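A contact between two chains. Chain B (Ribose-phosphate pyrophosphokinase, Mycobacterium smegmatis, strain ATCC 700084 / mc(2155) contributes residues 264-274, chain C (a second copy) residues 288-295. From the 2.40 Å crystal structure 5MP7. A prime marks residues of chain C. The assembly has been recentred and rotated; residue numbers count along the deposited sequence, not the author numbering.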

ATOM      1  N   SER B 264     -10.816   8.474  -8.783  1.00 41.16           N
ATOM      2  CA  SER B 264     -10.479   7.474  -7.781  1.00 44.54           C
ATOM      3  C   SER B 264     -11.569   6.395  -7.719  1.00 47.38           C
ATOM      4  O   SER B 264     -12.681   6.574  -8.240  1.00 39.40           O
ATOM      5  CB  SER B 264     -10.233   8.087  -6.407  1.00 49.00           C
ATOM      6  OG  SER B 264     -11.180   9.075  -6.147  1.00 47.95           O
ATOM      7  N   ASP B 265     -11.184   5.279  -7.112  1.00 53.11           N
ATOM      8  CA  ASP B 265     -12.067   4.197  -6.727  1.00 55.82           C
ATOM      9  C   ASP B 265     -12.818   3.588  -7.872  1.00 61.11           C
ATOM     10  O   ASP B 265     -12.190   3.083  -8.809  1.00 79.28           O
ATOM     11  CB  ASP B 265     -13.025   4.646  -5.630  1.00 59.13           C
ATOM     12  CG  ASP B 265     -12.346   5.337  -4.487  1.00 72.71           C
ATOM     13  OD1 ASP B 265     -11.339   4.772  -3.981  1.00 64.92           O
ATOM     14  OD2 ASP B 265     -12.825   6.435  -4.068  1.00 74.48           O
ATOM     15  N   PRO B 266     -14.167   3.620  -7.818  1.00 58.53           N
ATOM     16  CA  PRO B 266     -15.025   2.959  -8.791  1.00 53.64           C
ATOM     17  C   PRO B 266     -15.429   3.882  -9.940  1.00 50.62           C
ATOM     18  O   PRO B 266     -16.316   3.526 -10.727  1.00 51.14           O
ATOM     19  CB  PRO B 266     -16.244   2.619  -7.938  1.00 49.95           C
ATOM     20  CG  PRO B 266     -16.341   3.798  -7.014  1.00 49.93           C
ATOM     21  CD  PRO B 266     -14.989   4.366  -6.848  1.00 50.55           C
ATOM     22  N   ALA B 267     -14.844   5.069 -10.019  1.00 46.23           N
ATOM     23  CA  ALA B 267     -15.278   6.044 -11.008  1.00 48.17           C
ATOM     24  C   ALA B 267     -15.142   5.534 -12.408  1.00 43.41           C
ATOM     25  O   ALA B 267     -16.051   5.730 -13.170  1.00 46.36           O
ATOM     26  CB  ALA B 267     -14.536   7.368 -10.863  1.00 47.87           C
ATOM     27  N   PRO B 268     -14.047   4.862 -12.737  1.00 43.68           N
ATOM     28  CA  PRO B 268     -13.936   4.336 -14.101  1.00 45.98           C
ATOM     29  C   PRO B 268     -15.030   3.335 -14.466  1.00 46.33           C
ATOM     30  O   PRO B 268     -15.659   3.474 -15.500  1.00 47.84           O
ATOM     31  CB  PRO B 268     -12.566   3.673 -14.107  1.00 43.26           C
ATOM     32  CG  PRO B 268     -11.815   4.365 -13.020  1.00 43.40           C
ATOM     33  CD  PRO B 268     -12.816   4.662 -11.960  1.00 42.24           C
ATOM     34  N   GLN B 269     -15.336   2.417 -13.559  1.00 50.35           N
ATOM     35  CA  GLN B 269     -16.429   1.460 -13.751  1.00 53.66           C
ATOM     36  C   GLN B 269     -17.824   2.125 -13.747  1.00 48.32           C
ATOM     37  O   GLN B 269     -18.658   1.842 -14.574  1.00 50.08           O
ATOM     38  CB  GLN B 269     -16.346   0.330 -12.739  1.00 61.18           C
ATOM     39  CG  GLN B 269     -17.452  -0.707 -12.874  1.00 75.66           C
ATOM     40  CD  GLN B 269     -17.197  -1.914 -11.990  1.00 85.07           C
ATOM     41  OE1 GLN B 269     -17.001  -1.762 -10.782  1.00 84.39           O
ATOM     42  NE2 GLN B 269     -17.197  -3.127 -12.584  1.00 81.79           N
ATOM     43  N   ARG B 270     -18.036   3.027 -12.811  1.00 44.90           N
ATOM     44  CA  ARG B 270     -19.275   3.796 -12.713  1.00 45.88           C
ATOM     45  C   ARG B 270     -19.591   4.613 -13.965  1.00 45.10           C
ATOM     46  O   ARG B 270     -20.702   4.619 -14.421  1.00 45.73           O
ATOM     47  CB  ARG B 270     -19.168   4.746 -11.535  1.00 48.83           C
ATOM     48  CG  ARG B 270     -20.434   5.240 -10.941  1.00 58.43           C
ATOM     49  CD  ARG B 270     -20.173   5.893  -9.590  1.00 61.22           C
ATOM     50  NE  ARG B 270     -20.412   4.949  -8.477  1.00 61.74           N
ATOM     51  CZ  ARG B 270     -19.899   5.033  -7.255  1.00 66.93           C
ATOM     52  NH1 ARG B 270     -19.047   5.995  -6.929  1.00 71.20           N
ATOM     53  NH2 ARG B 270     -20.214   4.113  -6.344  1.00 73.39           N
ATOM     54  N   LEU B 271     -18.596   5.325 -14.494  1.00 42.18           N
ATOM     55  CA  LEU B 271     -18.784   6.177 -15.670  1.00 43.91           C
ATOM     56  C   LEU B 271     -18.944   5.381 -16.961  1.00 43.82           C
ATOM     57  O   LEU B 271     -19.747   5.756 -17.806  1.00 39.81           O
ATOM     58  CB  LEU B 271     -17.621   7.146 -15.816  1.00 40.65           C
ATOM     59  CG  LEU B 271     -17.522   8.147 -14.672  1.00 41.67           C
ATOM     60  CD1 LEU B 271     -16.220   8.912 -14.809  1.00 41.01           C
ATOM     61  CD2 LEU B 271     -18.706   9.106 -14.640  1.00 43.87           C
ATOM     62  N   ALA B 272     -18.177   4.291 -17.084  1.00 45.78           N
ATOM     63  CA  ALA B 272     -18.289   3.382 -18.231  1.00 45.92           C
ATOM     64  C   ALA B 272     -19.666   2.716 -18.336  1.00 48.74           C
ATOM     65  O   ALA B 272     -20.176   2.519 -19.411  1.00 51.92           O
ATOM     66  CB  ALA B 272     -17.193   2.332 -18.184  1.00 40.57           C
ATOM     67  N   GLU B 273     -20.293   2.446 -17.210  1.00 51.44           N
ATOM     68  CA  GLU B 273     -21.602   1.795 -17.209  1.00 56.96           C
ATOM     69  C   GLU B 273     -22.797   2.719 -17.046  1.00 54.14           C
ATOM     70  O   GLU B 273     -23.937   2.283 -17.179  1.00 58.09           O
ATOM     71  CB  GLU B 273     -21.599   0.742 -16.124  1.00 66.50           C
ATOM     72  CG  GLU B 273     -20.738  -0.441 -16.539  1.00 80.00           C
ATOM     73  CD  GLU B 273     -20.527  -1.464 -15.426  1.00 94.63           C
ATOM     74  OE1 GLU B 273     -21.046  -1.269 -14.302  1.00104.15           O
ATOM     75  OE2 GLU B 273     -19.828  -2.471 -15.676  1.00102.01           O
ATOM     76  N   CYS B 274     -22.565   3.994 -16.764  1.00 51.14           N
ATOM     77  CA  CYS B 274     -23.665   4.968 -16.831  1.00 56.47           C
ATOM     78  C   CYS B 274     -23.890   5.269 -18.309  1.00 52.49           C
ATOM     79  O   CYS B 274     -23.066   4.903 -19.186  1.00 62.61           O
ATOM     80  CB  CYS B 274     -23.355   6.240 -16.022  1.00 57.42           C
ATOM     81  SG  CYS B 274     -22.302   7.464 -16.853  1.00 57.00           S
TER
ATOM     82  N   THR C 288     -26.384  -2.692  -7.530  1.00 48.53           N
ATOM     83  CA  THR C 288     -25.938  -2.303  -8.849  1.00 53.36           C
ATOM     84  C   THR C 288     -24.561  -1.647  -8.778  1.00 63.64           C
ATOM     85  O   THR C 288     -24.047  -1.306  -7.700  1.00 63.02           O
ATOM     86  CB  THR C 288     -26.920  -1.308  -9.512  1.00 51.72           C
ATOM     87  OG1 THR C 288     -27.005  -0.092  -8.748  1.00 45.98           O
ATOM     88  CG2 THR C 288     -28.282  -1.931  -9.645  1.00 53.25           C
ATOM     89  N   GLU C 289     -23.981  -1.428  -9.948  1.00 75.67           N
ATOM     90  CA  GLU C 289     -22.607  -0.962 -10.031  1.00 86.91           C
ATOM     91  C   GLU C 289     -22.470   0.498  -9.560  1.00 87.28           C
ATOM     92  O   GLU C 289     -21.442   0.864  -8.991  1.00 88.86           O
ATOM     93  CB  GLU C 289     -22.016  -1.253 -11.427  1.00 93.78           C
ATOM     94  CG  GLU C 289     -21.878  -2.759 -11.774  1.00 93.59           C
ATOM     95  CD  GLU C 289     -23.112  -3.462 -12.405  1.00 94.58           C
ATOM     96  OE1 GLU C 289     -24.174  -2.834 -12.626  1.00 95.38           O
ATOM     97  OE2 GLU C 289     -23.020  -4.679 -12.704  1.00 79.46           O
ATOM     98  N   ASP C 290     -23.531   1.287  -9.664  1.00 90.97           N
ATOM     99  CA  ASP C 290     -23.544   2.622  -9.041  1.00100.61           C
ATOM    100  C   ASP C 290     -23.453   2.651  -7.500  1.00 89.80           C
ATOM    101  O   ASP C 290     -22.984   3.650  -6.924  1.00 97.79           O
ATOM    102  CB  ASP C 290     -24.782   3.409  -9.493  1.00109.75           C
ATOM    103  CG  ASP C 290     -24.715   3.815 -10.969  1.00124.24           C
ATOM    104  OD1 ASP C 290     -23.623   3.731 -11.585  1.00127.68           O
ATOM    105  OD2 ASP C 290     -25.764   4.223 -11.517  1.00127.80           O
ATOM    106  N   LYS C 291     -23.877   1.575  -6.844  1.00 74.85           N
ATOM    107  CA  LYS C 291     -23.860   1.508  -5.388  1.00 62.92           C
ATOM    108  C   LYS C 291     -22.567   0.917  -4.839  1.00 56.55           C
ATOM    109  O   LYS C 291     -22.348   0.897  -3.639  1.00 51.52           O
ATOM    110  CB  LYS C 291     -25.077   0.729  -4.907  1.00 61.57           C
ATOM    111  CG  LYS C 291     -26.366   1.258  -5.528  1.00 65.42           C
ATOM    112  CD  LYS C 291     -27.622   1.032  -4.721  1.00 68.90           C
ATOM    113  CE  LYS C 291     -27.919  -0.436  -4.494  1.00 68.51           C
ATOM    114  NZ  LYS C 291     -29.281  -0.803  -4.028  1.00 68.61           N
ATOM    115  N   ARG C 292     -21.729   0.386  -5.716  1.00 53.63           N
ATOM    116  CA  ARG C 292     -20.527  -0.293  -5.269  1.00 54.48           C
ATOM    117  C   ARG C 292     -19.414   0.662  -4.898  1.00 54.59           C
ATOM    118  O   ARG C 292     -19.315   1.769  -5.428  1.00 56.82           O
ATOM    119  CB  ARG C 292     -20.051  -1.318  -6.306  1.00 60.75           C
ATOM    120  CG  ARG C 292     -20.694  -2.668  -6.076  1.00 67.39           C
ATOM    121  CD  ARG C 292     -20.328  -3.711  -7.119  1.00 73.60           C
ATOM    122  NE  ARG C 292     -21.092  -4.939  -6.934  1.00 78.99           N
ATOM    123  CZ  ARG C 292     -20.899  -5.851  -5.978  1.00 76.54           C
ATOM    124  NH1 ARG C 292     -19.909  -5.704  -5.095  1.00 71.71           N
ATOM    125  NH2 ARG C 292     -21.704  -6.930  -5.934  1.00 74.50           N
ATOM    126  N   PHE C 293     -18.556   0.188  -3.997  1.00 52.70           N
ATOM    127  CA  PHE C 293     -17.332   0.881  -3.578  1.00 49.05           C
ATOM    128  C   PHE C 293     -16.341  -0.120  -2.979  1.00 50.26           C
ATOM    129  O   PHE C 293     -16.698  -1.289  -2.759  1.00 49.10           O
ATOM    130  CB  PHE C 293     -17.619   2.065  -2.653  1.00 50.28           C
ATOM    131  CG  PHE C 293     -18.402   1.726  -1.413  1.00 50.95           C
ATOM    132  CD1 PHE C 293     -19.773   1.531  -1.476  1.00 49.15           C
ATOM    133  CD2 PHE C 293     -17.776   1.663  -0.177  1.00 50.58           C
ATOM    134  CE1 PHE C 293     -20.508   1.259  -0.344  1.00 45.16           C
ATOM    135  CE2 PHE C 293     -18.500   1.370   0.957  1.00 49.18           C
ATOM    136  CZ  PHE C 293     -19.873   1.164   0.872  1.00 48.15           C
ATOM    137  N   PRO C 294     -15.068   0.292  -2.800  1.00 52.83           N
ATOM    138  CA  PRO C 294     -14.043  -0.736  -2.509  1.00 51.70           C
ATOM    139  C   PRO C 294     -14.191  -1.478  -1.172  1.00 48.53           C
ATOM    140  O   PRO C 294     -13.963  -2.709  -1.108  1.00 54.32           O
ATOM    141  CB  PRO C 294     -12.752   0.071  -2.534  1.00 53.30           C
ATOM    142  CG  PRO C 294     -13.046   1.176  -3.497  1.00 52.77           C
ATOM    143  CD  PRO C 294     -14.437   1.584  -3.145  1.00 50.74           C
ATOM    144  N   GLN C 295     -14.641  -0.774  -0.136  1.00 44.84           N
ATOM    145  CA  GLN C 295     -14.861  -1.397   1.189  1.00 45.20           C
ATOM    146  C   GLN C 295     -16.079  -2.345   1.252  1.00 39.17           C
ATOM    147  O   GLN C 295     -16.215  -3.088   2.212  1.00 42.73           O
ATOM    148  CB  GLN C 295     -15.032  -0.334   2.263  1.00 47.40           C
ATOM    149  CG  GLN C 295     -13.785   0.485   2.521  1.00 52.79           C
ATOM    150  CD  GLN C 295     -13.520   1.569   1.512  1.00 58.30           C
ATOM    151  OE1 GLN C 295     -12.507   1.565   0.767  1.00 57.62           O
ATOM    152  NE2 GLN C 295     -14.421   2.508   1.481  1.00 54.17           N
TER

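Thr288′ makes no contact across the interface, but its carbonyl O accepts a bond from Lys291′ N at 3.0 Å, helping to hold the short bend through which chain C meets the helix of chain B. Glu289′, next in line, points its CB toward that helix and loses more surface to chain B than any other residue of its stretch. The approach is not an electrostatic match. Glu273 OE1 comes within 3.0 Å of Glu289′ CB, and the carboxylate oxygens Glu273 OE1 and Glu289′ OE1 stand 3.9 Å apart. If both acids are charged, they repel.

The polar bonding across the contact centres on Arg270, whose CA-to-CB bond points sideways to chain C, while the end of the side chain comes nearer and reaches the carbonyls. Its NH2 donates a weak hydrogen bond to Asp290′ O, at 2.9 Å but with an angle of only 123° at the hydrogen. The Asp290′ side chain, poorly ordered, meets the aliphatic part of the arginine instead, with OD1 3.6 Å from Arg270 CG. Lys291′ turns its CB away and contributes almost nothing; its NZ is hydrogen-bonded to a residue just outside the stretch.

The CA-to-CB bond of Arg292′ points sideways and the end of its side chain leads away, so the closest approaches of this residue come through its backbone. Arg292′ O lies 2.7 Å from Arg270 NH2, too poorly angled for a hydrogen bond, yet a partly negative oxygen is a fitting neighbour for a positive group. The same Arg292′ O lies 3.9 Å from Pro266 CG, where the proline occupies the N-cap position of the helix. Phe293′ directs its ring away. Pro294′ then closes the contact, its compact ring packing with CG 4.0 Å from Asp265 OD1.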